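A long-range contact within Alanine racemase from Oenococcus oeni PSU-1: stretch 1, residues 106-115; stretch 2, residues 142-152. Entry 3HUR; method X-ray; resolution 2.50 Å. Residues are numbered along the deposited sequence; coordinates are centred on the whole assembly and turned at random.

Stretch 1 106-115: TIPSLAWLQN
Stretch 2, residues 142-152: DEISAAKKIID

Two segments of one chain pack through apolar side chains, with no hydrogen bond between them. Stretch 2 is helical throughout, from Asp142 to Asp152, and the helix extends beyond both ends. Stretch 1 enters as a strand and then forms a short helix, Leu110 to Gln114. The two helices run in nearly the same direction. Their axes cross at 21° and approach to 10.0 Å. Together the stretches bury 368 Å².

Thr106 is in the strand (phi/psi -88/140) and lies out of reach of stretch 2. Ile107 (-89/120) points toward it. Its chi angles are m and t, and its CD1 lies 3.7 Å from Ile151 CD1. The CA-to-CB bond of Ile151 points sideways, but the end of its side chain comes nearer. Its chi1 is m at -79°, and chi2 is off-rotamer at 148°.

Pro108 (-92/-24) makes no contact across the stretches. Ser109 (-167/153) points away and caps the short helix. Its chi1 is p, and its OG accepts from Trp112 N at 3.1 Å.

Leu110 opens the helix at -57/-43 and sets the register: its CA lies 6.2 Å from Ala147 CA. Its chi angles are t and p. The side chain is a knob in a hole formed by Glu143, Ala146, Ala147 and Ile150. Leu110 CD2 is 3.9 Å from Ala146 CB. Leu110 CD1 is 3.8 Å from Ala147 CB and 4.3 Å from Ile150 CD1. Leu110 CD1 is also 3.7 Å from Glu143 O and 3.7 Å from Ala147 N, so the leucine reaches the backbone of the opposing helix. Glu143 contributes its aliphatic part, with CG 4.3 Å from Leu110 CD2.

Ala111 and Trp112 make no contact with stretch 2. Trp112 has chi1 t and chi2 99°.

Leu113 (-69/-42) points toward stretch 2, one turn after Leu110. Its chi1 is off-rotamer at -103° and chi2 is t. Leu113 CD1 is 3.7 Å from Ala147 CB and 3.9 Å from Ile151 CD1. Ala147 thus touches both leucines. Leu113 O is 4.2 Å from Ile150 CG2.

Gln114 (-65/-38) points sideways, with chi1 m, chi2 t and chi3 -12°. Its CG is 3.7 Å from Ile150 CD1, an aliphatic contact. Ile150 points toward stretch 1 with chi angles m and t. Gln114 N donates to Leu110 O at 3.0 Å. Asn115 (-94/5) follows the helix without touching stretch 2.

In stretch 2, Lys148 points away from the contact, and its NZ forms a salt bridge with Asp152 OD2 at 2.9 Å.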

# COMPACT_ATOMS: atom_id res chain seq x y z
N THR A 106 -27.77 -26.10 -10.64
CA THR A 106 -26.86 -27.21 -10.80
C THR A 106 -27.30 -28.36 -9.89
O THR A 106 -27.76 -28.15 -8.78
CB THR A 106 -25.39 -26.81 -10.49
OG1 THR A 106 -24.75 -26.31 -11.67
CG2 THR A 106 -24.61 -27.99 -10.03
N ILE A 107 -27.19 -29.59 -10.41
CA ILE A 107 -27.41 -30.75 -9.60
C ILE A 107 -26.06 -31.10 -9.00
O ILE A 107 -25.10 -31.36 -9.73
CB ILE A 107 -27.91 -31.96 -10.39
CG1 ILE A 107 -29.19 -31.62 -11.15
CG2 ILE A 107 -28.16 -33.09 -9.42
CD1 ILE A 107 -29.80 -32.80 -11.90
N PRO A 108 -25.98 -31.09 -7.67
CA PRO A 108 -24.69 -31.21 -7.05
C PRO A 108 -24.25 -32.62 -6.72
O PRO A 108 -23.05 -32.86 -6.57
CB PRO A 108 -24.89 -30.42 -5.75
CG PRO A 108 -26.26 -30.72 -5.39
CD PRO A 108 -27.00 -30.69 -6.70
N SER A 109 -25.23 -33.53 -6.57
CA SER A 109 -24.99 -34.90 -6.07
C SER A 109 -26.21 -35.79 -6.31
O SER A 109 -27.33 -35.29 -6.33
CB SER A 109 -24.69 -34.87 -4.56
OG SER A 109 -25.88 -34.96 -3.80
N LEU A 110 -25.99 -37.11 -6.45
CA LEU A 110 -27.10 -38.07 -6.54
C LEU A 110 -28.03 -38.00 -5.33
O LEU A 110 -29.26 -38.02 -5.49
CB LEU A 110 -26.61 -39.52 -6.73
CG LEU A 110 -27.72 -40.54 -7.08
CD1 LEU A 110 -28.33 -40.23 -8.42
CD2 LEU A 110 -27.20 -41.98 -7.05
N ALA A 111 -27.47 -37.89 -4.14
CA ALA A 111 -28.32 -37.76 -2.94
C ALA A 111 -29.38 -36.63 -3.09
O ALA A 111 -30.58 -36.81 -2.81
CB ALA A 111 -27.46 -37.55 -1.70
N TRP A 112 -28.91 -35.47 -3.56
CA TRP A 112 -29.75 -34.28 -3.75
C TRP A 112 -30.96 -34.57 -4.64
O TRP A 112 -32.06 -34.12 -4.36
CB TRP A 112 -28.89 -33.13 -4.33
CG TRP A 112 -29.63 -31.82 -4.56
CD1 TRP A 112 -29.64 -30.74 -3.74
CD2 TRP A 112 -30.48 -31.48 -5.67
NE1 TRP A 112 -30.42 -29.75 -4.27
CE2 TRP A 112 -30.96 -30.19 -5.44
CE3 TRP A 112 -30.89 -32.16 -6.82
CZ2 TRP A 112 -31.81 -29.55 -6.32
CZ3 TRP A 112 -31.74 -31.53 -7.69
CH2 TRP A 112 -32.19 -30.23 -7.44
N LEU A 113 -30.73 -35.30 -5.73
CA LEU A 113 -31.80 -35.68 -6.69
C LEU A 113 -32.77 -36.68 -6.11
O LEU A 113 -33.96 -36.58 -6.33
CB LEU A 113 -31.21 -36.32 -7.95
CG LEU A 113 -31.13 -35.48 -9.22
CD1 LEU A 113 -30.63 -36.35 -10.39
CD2 LEU A 113 -32.48 -34.85 -9.52
N GLN A 114 -32.25 -37.65 -5.38
CA GLN A 114 -33.08 -38.69 -4.78
C GLN A 114 -34.01 -38.09 -3.75
O GLN A 114 -35.15 -38.51 -3.66
CB GLN A 114 -32.24 -39.80 -4.13
CG GLN A 114 -31.42 -40.60 -5.13
CD GLN A 114 -30.31 -41.40 -4.47
OE1 GLN A 114 -29.99 -41.22 -3.30
NE2 GLN A 114 -29.69 -42.29 -5.25
N ASN A 115 -33.50 -37.12 -2.98
CA ASN A 115 -34.27 -36.49 -1.89
C ASN A 115 -35.01 -35.22 -2.31
O ASN A 115 -35.60 -34.54 -1.45
CB ASN A 115 -33.36 -36.19 -0.69
CG ASN A 115 -32.71 -37.45 -0.08
OD1 ASN A 115 -33.39 -38.31 0.50
ND2 ASN A 115 -31.40 -37.55 -0.21
N ASP A 142 -21.91 -44.92 -12.89
CA ASP A 142 -23.17 -45.53 -12.43
C ASP A 142 -24.12 -44.50 -11.78
O ASP A 142 -25.34 -44.53 -12.00
CB ASP A 142 -22.92 -46.75 -11.52
CG ASP A 142 -22.09 -46.41 -10.27
OD1 ASP A 142 -22.32 -47.05 -9.22
OD2 ASP A 142 -21.20 -45.52 -10.34
N GLU A 143 -23.56 -43.59 -10.99
CA GLU A 143 -24.34 -42.49 -10.39
C GLU A 143 -24.97 -41.56 -11.45
O GLU A 143 -26.10 -41.07 -11.27
CB GLU A 143 -23.46 -41.69 -9.43
CG GLU A 143 -23.10 -42.41 -8.11
CD GLU A 143 -22.47 -41.45 -7.09
OE1 GLU A 143 -21.92 -40.39 -7.52
OE2 GLU A 143 -22.53 -41.72 -5.86
N ILE A 144 -24.27 -41.35 -12.56
CA ILE A 144 -24.79 -40.50 -13.62
C ILE A 144 -26.01 -41.15 -14.24
O ILE A 144 -27.05 -40.51 -14.37
CB ILE A 144 -23.71 -40.18 -14.68
CG1 ILE A 144 -22.64 -39.27 -14.07
CG2 ILE A 144 -24.32 -39.52 -15.92
CD1 ILE A 144 -21.26 -39.42 -14.69
N SER A 145 -25.91 -42.45 -14.57
CA SER A 145 -27.08 -43.14 -15.12
C SER A 145 -28.19 -43.31 -14.07
O SER A 145 -29.36 -43.21 -14.41
CB SER A 145 -26.73 -44.47 -15.82
OG SER A 145 -26.18 -45.39 -14.93
N ALA A 146 -27.85 -43.50 -12.80
CA ALA A 146 -28.90 -43.45 -11.77
C ALA A 146 -29.62 -42.13 -11.88
O ALA A 146 -30.85 -42.07 -11.90
CB ALA A 146 -28.35 -43.62 -10.41
N ALA A 147 -28.84 -41.06 -12.03
CA ALA A 147 -29.39 -39.71 -12.03
C ALA A 147 -30.22 -39.44 -13.27
O ALA A 147 -31.26 -38.79 -13.18
CB ALA A 147 -28.26 -38.70 -11.90
N LYS A 148 -29.77 -39.93 -14.42
CA LYS A 148 -30.51 -39.74 -15.70
C LYS A 148 -31.87 -40.42 -15.67
O LYS A 148 -32.82 -39.92 -16.26
CB LYS A 148 -29.72 -40.30 -16.87
CG LYS A 148 -30.34 -40.05 -18.23
CD LYS A 148 -29.51 -40.70 -19.37
CE LYS A 148 -29.94 -40.25 -20.79
NZ LYS A 148 -31.41 -40.39 -21.04
N LYS A 149 -31.93 -41.56 -14.96
CA LYS A 149 -33.18 -42.27 -14.68
C LYS A 149 -34.13 -41.42 -13.89
O LYS A 149 -35.28 -41.34 -14.26
CB LYS A 149 -32.94 -43.60 -13.89
N ILE A 150 -33.66 -40.79 -12.81
CA ILE A 150 -34.55 -40.00 -11.94
C ILE A 150 -35.06 -38.80 -12.67
O ILE A 150 -36.23 -38.46 -12.55
CB ILE A 150 -33.91 -39.54 -10.64
CG1 ILE A 150 -33.60 -40.76 -9.77
CG2 ILE A 150 -34.84 -38.54 -9.89
CD1 ILE A 150 -32.59 -40.49 -8.68
N ILE A 151 -34.21 -38.19 -13.48
CA ILE A 151 -34.60 -37.04 -14.31
C ILE A 151 -35.60 -37.40 -15.38
O ILE A 151 -36.64 -36.77 -15.48
CB ILE A 151 -33.36 -36.37 -14.98
CG1 ILE A 151 -32.64 -35.47 -13.96
CG2 ILE A 151 -33.77 -35.56 -16.22
CD1 ILE A 151 -31.13 -35.38 -14.15
N ASP A 152 -35.26 -38.40 -16.20
CA ASP A 152 -36.17 -38.89 -17.26
C ASP A 152 -37.55 -39.24 -16.71
O ASP A 152 -38.57 -38.77 -17.19
CB ASP A 152 -35.57 -40.10 -17.95
CG ASP A 152 -34.48 -39.73 -18.93
OD1 ASP A 152 -34.40 -38.55 -19.34
OD2 ASP A 152 -33.71 -40.63 -19.33